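Local coordinates for protein cryptochrome DASH, chloroplastic/mitochondrial (Arabidopsis thaliana, PDB 2J4D) that carries FAD and a methenyltetrahydrofolate antenna, binds DNA without sequence preference and repairs cyclobutane pyrimidine dimers in single-stranded DNA under light, at residues L269-Y272 / K273-N277; P299-I302 / Y303-Q307; S318-W321 / V322-L326. One frame throughout, in Å; residues are numbered along the deposited sequence.

Interaction 1 of 3, residues L269-Y272 / K273-N277; sequences LKVY and KETRN. With FAD (flavin-adenine dinucleotide), chain C.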
loop_
_atom_site.group_PDB
_atom_site.type_symbol
_atom_site.label_atom_id
_atom_site.label_comp_id
_atom_site.label_asym_id
_atom_site.label_seq_id
_atom_site.Cartn_x
_atom_site.Cartn_y
_atom_site.Cartn_z
ATOM N N LEU A 269 -6.619 3.662 -19.214
ATOM C CA LEU A 269 -5.362 2.924 -19.242
ATOM C C LEU A 269 -4.516 3.235 -20.464
ATOM O O LEU A 269 -3.291 3.312 -20.366
ATOM C CB LEU A 269 -5.617 1.412 -19.165
ATOM C CG LEU A 269 -4.355 0.537 -19.173
ATOM C CD1 LEU A 269 -3.434 0.955 -18.032
ATOM C CD2 LEU A 269 -4.739 -0.940 -19.064
ATOM N N LYS A 270 -5.162 3.435 -21.608
ATOM C CA LYS A 270 -4.425 3.716 -22.836
ATOM C C LYS A 270 -3.691 5.055 -22.884
ATOM O O LYS A 270 -2.967 5.321 -23.847
ATOM C CB LYS A 270 -5.351 3.601 -24.049
ATOM C CG LYS A 270 -6.525 4.558 -24.031
ATOM C CD LYS A 270 -7.327 4.424 -25.310
ATOM C CE LYS A 270 -8.691 5.081 -25.182
ATOM N NZ LYS A 270 -8.589 6.502 -24.783
ATOM N N VAL A 271 -3.869 5.901 -21.870
ATOM C CA VAL A 271 -3.169 7.195 -21.840
ATOM C C VAL A 271 -2.439 7.394 -20.519
ATOM O O VAL A 271 -1.881 8.466 -20.251
ATOM C CB VAL A 271 -4.129 8.397 -22.048
ATOM C CG1 VAL A 271 -4.847 8.253 -23.370
ATOM C CG2 VAL A 271 -5.119 8.501 -20.892
ATOM N N TYR A 272 -2.434 6.340 -19.709
ATOM C CA TYR A 272 -1.786 6.350 -18.404
ATOM C C TYR A 272 -0.379 6.960 -18.398
ATOM O O TYR A 272 -0.090 7.847 -17.599
ATOM C CB TYR A 272 -1.728 4.917 -17.844
ATOM C CG TYR A 272 -0.802 4.773 -16.661
ATOM C CD1 TYR A 272 -1.127 5.337 -15.425
ATOM C CD2 TYR A 272 0.451 4.176 -16.804
ATOM C CE1 TYR A 272 -0.224 5.324 -14.369
ATOM C CE2 TYR A 272 1.363 4.157 -15.756
ATOM C CZ TYR A 272 1.022 4.740 -14.543
ATOM O OH TYR A 272 1.950 4.803 -13.528
ATOM N N LYS A 273 0.494 6.493 -19.286
ATOM C CA LYS A 273 1.859 7.001 -19.311
ATOM C C LYS A 273 1.974 8.509 -19.549
ATOM O O LYS A 273 2.847 9.164 -18.982
ATOM C CB LYS A 273 2.694 6.252 -20.358
ATOM C CG LYS A 273 4.174 6.626 -20.311
ATOM C CD LYS A 273 5.026 5.772 -21.238
ATOM C CE LYS A 273 6.505 6.116 -21.077
ATOM N NZ LYS A 273 7.382 5.289 -21.951
ATOM N N GLU A 274 1.092 9.057 -20.376
ATOM C CA GLU A 274 1.123 10.486 -20.683
ATOM C C GLU A 274 0.637 11.347 -19.513
ATOM O O GLU A 274 0.977 12.525 -19.423
ATOM C CB GLU A 274 0.240 10.782 -21.899
ATOM C CG GLU A 274 0.317 9.745 -23.015
ATOM C CD GLU A 274 -0.767 9.937 -24.074
ATOM O OE1 GLU A 274 -0.985 9.009 -24.884
ATOM O OE2 GLU A 274 -1.401 11.015 -24.101
ATOM N N THR A 275 -0.146 10.762 -18.612
ATOM C CA THR A 275 -0.707 11.526 -17.498
ATOM C C THR A 275 -0.179 11.236 -16.097
ATOM O O THR A 275 -0.426 12.016 -15.177
ATOM C CB THR A 275 -2.218 11.321 -17.433
ATOM O OG1 THR A 275 -2.486 9.959 -17.079
ATOM C CG2 THR A 275 -2.858 11.602 -18.793
ATOM N N ARG A 276 0.548 10.132 -15.934
ATOM C CA ARG A 276 1.036 9.719 -14.616
ATOM C C ARG A 276 1.829 10.719 -13.778
ATOM O O ARG A 276 2.034 10.490 -12.590
ATOM C CB ARG A 276 1.827 8.411 -14.731
ATOM C CG ARG A 276 3.089 8.491 -15.574
ATOM C CD ARG A 276 3.867 7.180 -15.465
ATOM N NE ARG A 276 4.330 6.957 -14.097
ATOM C CZ ARG A 276 5.336 7.622 -13.536
ATOM N NH1 ARG A 276 5.992 8.543 -14.233
ATOM N NH2 ARG A 276 5.674 7.385 -12.275
ATOM N N ASN A 277 2.278 11.818 -14.374
ATOM C CA ASN A 277 3.009 12.816 -13.600
ATOM C C ASN A 277 2.107 13.953 -13.150
ATOM O O ASN A 277 2.586 14.986 -12.684
ATOM C CB ASN A 277 4.184 13.378 -14.392
ATOM C CG ASN A 277 5.411 12.507 -14.289
ATOM O OD1 ASN A 277 5.872 11.945 -15.281
ATOM N ND2 ASN A 277 5.949 12.383 -13.080
HETATM P PA FAD C . 0.586 4.610 -10.524
HETATM O O1A FAD C . -0.781 4.379 -11.032
HETATM O O2A FAD C . 1.490 5.544 -11.237
HETATM O O5B FAD C . 1.368 3.210 -10.396
HETATM C C5B FAD C . 0.640 1.963 -10.339
HETATM C C4B FAD C . 1.188 1.143 -9.166
HETATM O O4B FAD C . 2.584 0.933 -9.375
HETATM C C3B FAD C . 1.077 1.814 -7.801
HETATM O O3B FAD C . -0.217 1.693 -7.235
HETATM C C2B FAD C . 2.167 1.114 -7.048
HETATM O O2B FAD C . 1.784 -0.092 -6.426
HETATM C C1B FAD C . 3.267 0.940 -8.110
HETATM N N9A FAD C . 4.293 2.003 -8.137
HETATM C C8A FAD C . 4.343 3.111 -8.960
HETATM N N7A FAD C . 5.408 3.868 -8.733
HETATM C C5A FAD C . 6.087 3.223 -7.723
HETATM C C6A FAD C . 7.286 3.534 -7.039
HETATM N N6A FAD C . 8.047 4.589 -7.296
HETATM N N1A FAD C . 7.694 2.660 -6.044
HETATM C C2A FAD C . 6.937 1.554 -5.743
HETATM N N3A FAD C . 5.782 1.201 -6.357
HETATM C C4A FAD C . 5.393 2.072 -7.328
HETATM N N1 FAD C . 4.085 3.639 -2.857
HETATM C C2 FAD C . 3.414 2.771 -2.022
HETATM O O2 FAD C . 2.720 1.877 -2.471
HETATM N N3 FAD C . 3.551 2.942 -0.636
HETATM C C4 FAD C . 4.323 3.940 -0.046
HETATM O O4 FAD C . 4.400 4.042 1.192
HETATM C C4X FAD C . 5.007 4.829 -0.910
HETATM N N5 FAD C . 5.806 5.867 -0.405
HETATM C C5X FAD C . 6.567 6.667 -1.260
HETATM C C6 FAD C . 7.456 7.620 -0.746
HETATM C C7 FAD C . 8.240 8.447 -1.582
HETATM C C7M FAD C . 9.181 9.452 -0.964
HETATM C C8 FAD C . 8.111 8.295 -3.011
HETATM C C8M FAD C . 8.912 9.139 -3.989
HETATM C C9 FAD C . 7.222 7.339 -3.539
HETATM C C9A FAD C . 6.435 6.508 -2.686
HETATM N N10 FAD C . 5.525 5.534 -3.194
HETATM C C10 FAD C . 4.862 4.647 -2.317
HETATM C "C1'" FAD C . 5.554 5.165 -4.646
HETATM C "C2'" FAD C . 4.576 5.914 -5.574
HETATM O "O2'" FAD C . 4.704 7.312 -5.377
HETATM C "C3'" FAD C . 3.143 5.480 -5.276
HETATM O "O3'" FAD C . 3.008 4.051 -5.401
HETATM C "C4'" FAD C . 2.082 6.085 -6.212
HETATM O "O4'" FAD C . 2.069 7.510 -6.094
HETATM C "C5'" FAD C . 0.716 5.523 -5.841
HETATM O "O5'" FAD C . -0.284 6.053 -6.715
HETATM P P FAD C . -0.829 5.351 -8.018
HETATM O O1P FAD C . -1.409 4.079 -7.558
HETATM O O2P FAD C . -1.788 6.268 -8.692
HETATM O O3P FAD C . 0.380 5.202 -9.037
#
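Y272 holds CG trans to its backbone N (chi1 167°), whereas R276, one turn on, tucks CG between its N and carbonyl carbon (chi1 63°) and then bends at chi3, and together these torsions deliver a phenol and a guanidinium to the same point beside the FAD diphosphate. The phenol oxygen works in both directions there. It donates a very short hydrogen bond to FAD O2A, 2.5 Å from Y272 OH, with the phosphate oxygen at the edge of the ring and near its plane. It also accepts from the arginine, R276 NE lying 3.3 Å from Y272 OH. Seen from the guanidinium, that bond lies in plane, yet the ring and the guanidinium stand 74° apart, so the side chains cross obliquely, NE meeting the phenol oxygen, rather than stack. The N-H donated by R276 would be expected to polarise the phenol and make it a stronger donor to the phosphate.

The same pair is tied through the backbone. Y272 O takes R276 N at 2.9 Å, almost in line with the carbonyl, and T275 N from above the carbonyl plane at 3.1 Å. V271 occupies the N-cap position of this short helix, and its carbonyl receives weak bonds from E274 N and T275 N. T275 OG1 hydrogen-bonds Y284 O, a few residues further along the same chain.

R276 NE also makes a long, weak ion pair with E325. The Y272 side chain touches two neighbouring helices, 252-265 through Y262 and 317-339 through W321 and E325.

Interaction 2 of 3, residues P299-I302 / Y303-Q307; sequences PRFI and YEEVQ
The backbone bond from Y303 N to P299 O, at 2.8 Å, closes the first turn of helix 299-312 and starts an unbroken run of i to i+4 bonds, the signature of the alpha helix. E304 N follows to R300 O and E305 N to F301 O, and the run continues with V306 N to I302 O at 2.9 Å.

On this scaffold F301 and E305 form the main side-chain contact. F301 sets CG trans to its backbone N (chi1 161°), which swings the phenyl ring outward from the helix. The glutamate, one turn on, reaches back and sets CG over one ring face: E305 CG is 4.0 Å from the centroid of the F301 ring in a CH-pi contact. The E305 chain bends at chi2, and its carboxylate plane lies 28° from that of the ring.

That carboxylate is held from outside the two segments. E305 OE2 forms a salt bridge with R308 and a hydrogen bond with Y26, while OE1 takes the indole N-H of W264, so a buried carboxylate is well supplied with donors and would probably stay ionised. R300 reaches away to D54 and D56, and E304 to R212 and S210; R300 NE and E304 OE1 stay 7.0 Å apart, each charge being paired elsewhere.

On another side of the helix, where L326 and V322 of helix 317-339 pack, I302 CG2 comes within 4.3 Å of V306 CG2.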
loop_
_atom_site.group_PDB
_atom_site.type_symbol
_atom_site.label_atom_id
_atom_site.label_comp_id
_atom_site.label_asym_id
_atom_site.label_seq_id
_atom_site.Cartn_x
_atom_site.Cartn_y
_atom_site.Cartn_z
ATOM N N PRO A 299 -1.360 -7.788 -7.870
ATOM C CA PRO A 299 -0.769 -7.515 -9.178
ATOM C C PRO A 299 -1.011 -8.594 -10.224
ATOM O O PRO A 299 -1.047 -8.291 -11.415
ATOM C CB PRO A 299 0.717 -7.300 -8.857
ATOM C CG PRO A 299 0.924 -8.058 -7.598
ATOM C CD PRO A 299 -0.333 -7.802 -6.814
ATOM N N ARG A 300 -1.181 -9.848 -9.806
ATOM C CA ARG A 300 -1.437 -10.888 -10.794
ATOM C C ARG A 300 -2.803 -10.643 -11.397
ATOM O O ARG A 300 -3.003 -10.840 -12.595
ATOM C CB ARG A 300 -1.344 -12.289 -10.179
ATOM C CG ARG A 300 0.082 -12.643 -9.803
ATOM C CD ARG A 300 0.236 -14.092 -9.392
ATOM N NE ARG A 300 -0.646 -14.445 -8.286
ATOM C CZ ARG A 300 -0.356 -15.366 -7.373
ATOM N NH1 ARG A 300 0.797 -16.020 -7.438
ATOM N NH2 ARG A 300 -1.211 -15.627 -6.391
ATOM N N PHE A 301 -3.743 -10.200 -10.566
ATOM C CA PHE A 301 -5.088 -9.871 -11.039
ATOM C C PHE A 301 -5.004 -8.674 -11.995
ATOM O O PHE A 301 -5.554 -8.700 -13.101
ATOM C CB PHE A 301 -5.986 -9.527 -9.844
ATOM C CG PHE A 301 -7.223 -8.759 -10.211
ATOM C CD1 PHE A 301 -8.215 -9.336 -10.999
ATOM C CD2 PHE A 301 -7.394 -7.447 -9.777
ATOM C CE1 PHE A 301 -9.357 -8.618 -11.347
ATOM C CE2 PHE A 301 -8.535 -6.720 -10.122
ATOM C CZ PHE A 301 -9.518 -7.307 -10.908
ATOM N N ILE A 302 -4.304 -7.627 -11.569
ATOM C CA ILE A 302 -4.165 -6.433 -12.403
ATOM C C ILE A 302 -3.554 -6.783 -13.760
ATOM O O ILE A 302 -4.009 -6.294 -14.798
ATOM C CB ILE A 302 -3.294 -5.352 -11.707
ATOM C CG1 ILE A 302 -4.010 -4.840 -10.451
ATOM C CG2 ILE A 302 -3.039 -4.171 -12.673
ATOM C CD1 ILE A 302 -3.125 -4.025 -9.513
ATOM N N TYR A 303 -2.536 -7.638 -13.751
ATOM C CA TYR A 303 -1.878 -8.051 -14.990
ATOM C C TYR A 303 -2.857 -8.735 -15.946
ATOM O O TYR A 303 -2.861 -8.466 -17.150
ATOM C CB TYR A 303 -0.713 -8.997 -14.682
ATOM C CG TYR A 303 -0.042 -9.546 -15.919
ATOM C CD1 TYR A 303 0.604 -8.700 -16.820
ATOM C CD2 TYR A 303 -0.063 -10.913 -16.200
ATOM C CE1 TYR A 303 1.215 -9.204 -17.979
ATOM C CE2 TYR A 303 0.544 -11.424 -17.354
ATOM C CZ TYR A 303 1.176 -10.564 -18.234
ATOM O OH TYR A 303 1.753 -11.060 -19.378
ATOM N N GLU A 304 -3.689 -9.620 -15.419
ATOM C CA GLU A 304 -4.649 -10.300 -16.269
ATOM C C GLU A 304 -5.669 -9.327 -16.840
ATOM O O GLU A 304 -6.131 -9.508 -17.963
ATOM C CB GLU A 304 -5.340 -11.428 -15.504
ATOM C CG GLU A 304 -4.425 -12.627 -15.304
ATOM C CD GLU A 304 -5.167 -13.887 -14.900
ATOM O OE1 GLU A 304 -4.970 -14.353 -13.763
ATOM O OE2 GLU A 304 -5.948 -14.411 -15.726
ATOM N N GLU A 305 -6.016 -8.293 -16.076
ATOM C CA GLU A 305 -6.967 -7.292 -16.552
ATOM C C GLU A 305 -6.302 -6.480 -17.663
ATOM O O GLU A 305 -6.945 -6.126 -18.658
ATOM C CB GLU A 305 -7.399 -6.376 -15.404
ATOM C CG GLU A 305 -8.361 -7.035 -14.434
ATOM C CD GLU A 305 -9.708 -7.348 -15.074
ATOM O OE1 GLU A 305 -10.364 -6.411 -15.575
ATOM O OE2 GLU A 305 -10.113 -8.529 -15.075
ATOM N N VAL A 306 -5.015 -6.183 -17.487
ATOM C CA VAL A 306 -4.253 -5.452 -18.505
ATOM C C VAL A 306 -4.163 -6.301 -19.787
ATOM O O VAL A 306 -4.273 -5.778 -20.902
ATOM C CB VAL A 306 -2.816 -5.130 -18.016
ATOM C CG1 VAL A 306 -1.962 -4.630 -19.182
ATOM C CG2 VAL A 306 -2.856 -4.071 -16.922
ATOM N N GLN A 307 -3.956 -7.604 -19.632
ATOM C CA GLN A 307 -3.877 -8.489 -20.795
ATOM C C GLN A 307 -5.192 -8.458 -21.559
ATOM O O GLN A 307 -5.210 -8.402 -22.792
ATOM C CB GLN A 307 -3.611 -9.935 -20.372
ATOM C CG GLN A 307 -2.203 -10.239 -19.886
ATOM C CD GLN A 307 -2.073 -11.698 -19.481
ATOM O OE1 GLN A 307 -2.791 -12.180 -18.591
ATOM N NE2 GLN A 307 -1.169 -12.415 -20.140
#

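Interaction 3 of 3, residues S318-W321 / V322-L326; sequences STYW and VLFEL. With FAD (flavin-adenine dinucleotide), chain C.
W321 and F324 lie side by side and point the same way, their rings laid face to face. The six-membered ring of W321 and the F324 phenyl have centroids 4.0 Å apart and planes 18° from parallel, and W321 CZ2 comes within 3.5 Å of F324 CE2. Both overlaps are shifted toward the rims, so this is an offset stack. Nearer the backbone the contact continues as a CH-pi approach, F324 CB sitting 4.2 Å from the centroid of the W321 five-membered ring. Y320 meets the phenylalanine differently: its side chain comes in at a slant, bringing Y320 OH into the plane of the phenyl ring, at its edge, 3.8 Å from F324 CD1. That hydroxyl is hydrogen-bonded to E202.

Spacings of three and four residues make all this possible, for the whole stretch is helical, within 317-339 of the helical domain that holds FAD in photolyases and cryptochromes. F324 N bonds to Y320 O in the carbonyl plane, and E325 N to W321 O at 3.0 Å. The helix has a local irregularity: L323 N makes a weak i to i+3 bond to the same Y320 O instead of bonding T319 O. T319 O is therefore buried without a polar partner, and V322 CG1, placed between its own N and carbonyl carbon (chi1 62°), presses to 3.0 Å from T319 O.

Beyond the stack, E325 bends at chi2 and turns its carboxylate 55° to the indole plane. E325 OE2 lies 3.0 Å from W321 NE1, whereas E325 OE1 comes to 3.1 Å from N7A of the FAD adenine. K273 makes a cation-pi contact with the same indole, and Y194 meets the F324 ring edge-to-face.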
loop_
_atom_site.group_PDB
_atom_site.type_symbol
_atom_site.label_atom_id
_atom_site.label_comp_id
_atom_site.label_asym_id
_atom_site.label_seq_id
_atom_site.Cartn_x
_atom_site.Cartn_y
_atom_site.Cartn_z
ATOM N N SER A 318 1.329 2.910 -22.822
ATOM C CA SER A 318 0.658 3.195 -21.564
ATOM C C SER A 318 0.171 1.911 -20.912
ATOM O O SER A 318 0.275 1.752 -19.694
ATOM C CB SER A 318 -0.524 4.137 -21.783
ATOM O OG SER A 318 -0.067 5.460 -22.008
ATOM N N THR A 319 -0.362 0.993 -21.710
ATOM C CA THR A 319 -0.846 -0.253 -21.133
ATOM C C THR A 319 0.331 -1.002 -20.529
ATOM O O THR A 319 0.191 -1.652 -19.498
ATOM C CB THR A 319 -1.583 -1.148 -22.170
ATOM O OG1 THR A 319 -0.686 -1.548 -23.216
ATOM C CG2 THR A 319 -2.754 -0.386 -22.773
ATOM N N TYR A 320 1.496 -0.897 -21.159
ATOM C CA TYR A 320 2.683 -1.550 -20.645
ATOM C C TYR A 320 3.240 -0.826 -19.419
ATOM O O TYR A 320 3.707 -1.464 -18.469
ATOM C CB TYR A 320 3.782 -1.611 -21.710
ATOM C CG TYR A 320 5.145 -1.924 -21.121
ATOM C CD1 TYR A 320 5.450 -3.205 -20.645
ATOM C CD2 TYR A 320 6.094 -0.918 -20.953
ATOM C CE1 TYR A 320 6.665 -3.468 -20.011
ATOM C CE2 TYR A 320 7.309 -1.171 -20.319
ATOM C CZ TYR A 320 7.587 -2.443 -19.849
ATOM O OH TYR A 320 8.782 -2.678 -19.204
ATOM N N TRP A 321 3.188 0.502 -19.434
ATOM C CA TRP A 321 3.748 1.267 -18.336
ATOM C C TRP A 321 3.148 0.973 -16.973
ATOM O O TRP A 321 3.835 1.089 -15.967
ATOM C CB TRP A 321 3.685 2.771 -18.622
ATOM C CG TRP A 321 4.901 3.472 -18.091
ATOM C CD1 TRP A 321 4.978 4.261 -16.980
ATOM C CD2 TRP A 321 6.231 3.388 -18.616
ATOM N NE1 TRP A 321 6.272 4.673 -16.780
ATOM C CE2 TRP A 321 7.062 4.152 -17.770
ATOM C CE3 TRP A 321 6.802 2.738 -19.721
ATOM C CZ2 TRP A 321 8.438 4.287 -17.991
ATOM C CZ3 TRP A 321 8.175 2.869 -19.940
ATOM C CH2 TRP A 321 8.975 3.639 -19.077
ATOM N N VAL A 322 1.882 0.588 -16.918
ATOM C CA VAL A 322 1.309 0.285 -15.618
ATOM C C VAL A 322 2.070 -0.921 -15.056
ATOM O O VAL A 322 2.285 -1.020 -13.852
ATOM C CB VAL A 322 -0.204 -0.022 -15.712
ATOM C CG1 VAL A 322 -0.447 -1.242 -16.585
ATOM C CG2 VAL A 322 -0.768 -0.258 -14.321
ATOM N N LEU A 323 2.508 -1.818 -15.936
ATOM C CA LEU A 323 3.256 -2.995 -15.497
ATOM C C LEU A 323 4.660 -2.587 -15.083
ATOM O O LEU A 323 5.218 -3.123 -14.132
ATOM C CB LEU A 323 3.313 -4.038 -16.612
ATOM C CG LEU A 323 1.939 -4.512 -17.078
ATOM C CD1 LEU A 323 2.108 -5.621 -18.101
ATOM C CD2 LEU A 323 1.126 -5.007 -15.882
ATOM N N PHE A 324 5.230 -1.637 -15.813
ATOM C CA PHE A 324 6.558 -1.111 -15.503
ATOM C C PHE A 324 6.537 -0.597 -14.050
ATOM O O PHE A 324 7.454 -0.858 -13.260
ATOM C CB PHE A 324 6.865 0.048 -16.470
ATOM C CG PHE A 324 8.194 0.716 -16.250
ATOM C CD1 PHE A 324 9.339 0.251 -16.883
ATOM C CD2 PHE A 324 8.293 1.835 -15.427
ATOM C CE1 PHE A 324 10.569 0.894 -16.700
ATOM C CE2 PHE A 324 9.517 2.482 -15.236
ATOM C CZ PHE A 324 10.654 2.011 -15.873
ATOM N N GLU A 325 5.486 0.133 -13.692
ATOM C CA GLU A 325 5.402 0.676 -12.339
ATOM C C GLU A 325 5.184 -0.413 -11.277
ATOM O O GLU A 325 5.706 -0.313 -10.159
ATOM C CB GLU A 325 4.300 1.735 -12.262
ATOM C CG GLU A 325 4.537 2.972 -13.143
ATOM C CD GLU A 325 5.855 3.700 -12.860
ATOM O OE1 GLU A 325 6.366 3.627 -11.723
ATOM O OE2 GLU A 325 6.373 4.367 -13.780
ATOM N N LEU A 326 4.427 -1.452 -11.621
ATOM C CA LEU A 326 4.197 -2.541 -10.678
ATOM C C LEU A 326 5.501 -3.288 -10.436
ATOM O O LEU A 326 5.693 -3.881 -9.372
ATOM C CB LEU A 326 3.127 -3.508 -11.201
ATOM C CG LEU A 326 1.688 -3.007 -11.069
ATOM C CD1 LEU A 326 0.724 -3.974 -11.756
ATOM C CD2 LEU A 326 1.351 -2.856 -9.576
HETATM P PA FAD C . 0.586 4.610 -10.524
HETATM O O1A FAD C . -0.781 4.379 -11.032
HETATM O O2A FAD C . 1.490 5.544 -11.237
HETATM O O5B FAD C . 1.368 3.210 -10.396
HETATM C C5B FAD C . 0.640 1.963 -10.339
HETATM C C4B FAD C . 1.188 1.143 -9.166
HETATM O O4B FAD C . 2.584 0.933 -9.375
HETATM C C3B FAD C . 1.077 1.814 -7.801
HETATM O O3B FAD C . -0.217 1.693 -7.235
HETATM C C2B FAD C . 2.167 1.114 -7.048
HETATM O O2B FAD C . 1.784 -0.092 -6.426
HETATM C C1B FAD C . 3.267 0.940 -8.110
HETATM N N9A FAD C . 4.293 2.003 -8.137
HETATM C C8A FAD C . 4.343 3.111 -8.960
HETATM N N7A FAD C . 5.408 3.868 -8.733
HETATM C C5A FAD C . 6.087 3.223 -7.723
HETATM C C6A FAD C . 7.286 3.534 -7.039
HETATM N N6A FAD C . 8.047 4.589 -7.296
HETATM N N1A FAD C . 7.694 2.660 -6.044
HETATM C C2A FAD C . 6.937 1.554 -5.743
HETATM N N3A FAD C . 5.782 1.201 -6.357
HETATM C C4A FAD C . 5.393 2.072 -7.328
HETATM N N1 FAD C . 4.085 3.639 -2.857
HETATM C C2 FAD C . 3.414 2.771 -2.022
HETATM O O2 FAD C . 2.720 1.877 -2.471
HETATM N N3 FAD C . 3.551 2.942 -0.636
HETATM C C4 FAD C . 4.323 3.940 -0.046
HETATM O O4 FAD C . 4.400 4.042 1.192
HETATM C C4X FAD C . 5.007 4.829 -0.910
HETATM N N5 FAD C . 5.806 5.867 -0.405
HETATM C C5X FAD C . 6.567 6.667 -1.260
HETATM C C6 FAD C . 7.456 7.620 -0.746
HETATM C C7 FAD C . 8.240 8.447 -1.582
HETATM C C7M FAD C . 9.181 9.452 -0.964
HETATM C C8 FAD C . 8.111 8.295 -3.011
HETATM C C8M FAD C . 8.912 9.139 -3.989
HETATM C C9 FAD C . 7.222 7.339 -3.539
HETATM C C9A FAD C . 6.435 6.508 -2.686
HETATM N N10 FAD C . 5.525 5.534 -3.194
HETATM C C10 FAD C . 4.862 4.647 -2.317
HETATM C "C1'" FAD C . 5.554 5.165 -4.646
HETATM C "C2'" FAD C . 4.576 5.914 -5.574
HETATM O "O2'" FAD C . 4.704 7.312 -5.377
HETATM C "C3'" FAD C . 3.143 5.480 -5.276
HETATM O "O3'" FAD C . 3.008 4.051 -5.401
HETATM C "C4'" FAD C . 2.082 6.085 -6.212
HETATM O "O4'" FAD C . 2.069 7.510 -6.094
HETATM C "C5'" FAD C . 0.716 5.523 -5.841
HETATM O "O5'" FAD C . -0.284 6.053 -6.715
HETATM P P FAD C . -0.829 5.351 -8.018
HETATM O O1P FAD C . -1.409 4.079 -7.558
HETATM O O2P FAD C . -1.788 6.268 -8.692
HETATM O O3P FAD C . 0.380 5.202 -9.037
#

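Along the chain the three contacts follow in series, from the loop and short helix at 269-277 through helix 299-312 to helix 317-339, and none involves a sheet. Interaction 3 is the middle member in space: its centre is about 9 Å from that of interaction 1 and about 11 Å from that of interaction 2, which themselves stand about 17 Å apart. Polar links, among them K273 N to S318 OG, join interactions 1 and 3. Interactions 2 and 3 instead meet through apolar packing, such as Y303 against L323, between consecutive helices. Interactions 1 and 3 line the FAD site directly, while the I302 side chain of interaction 2 stays about 7 Å from FAD.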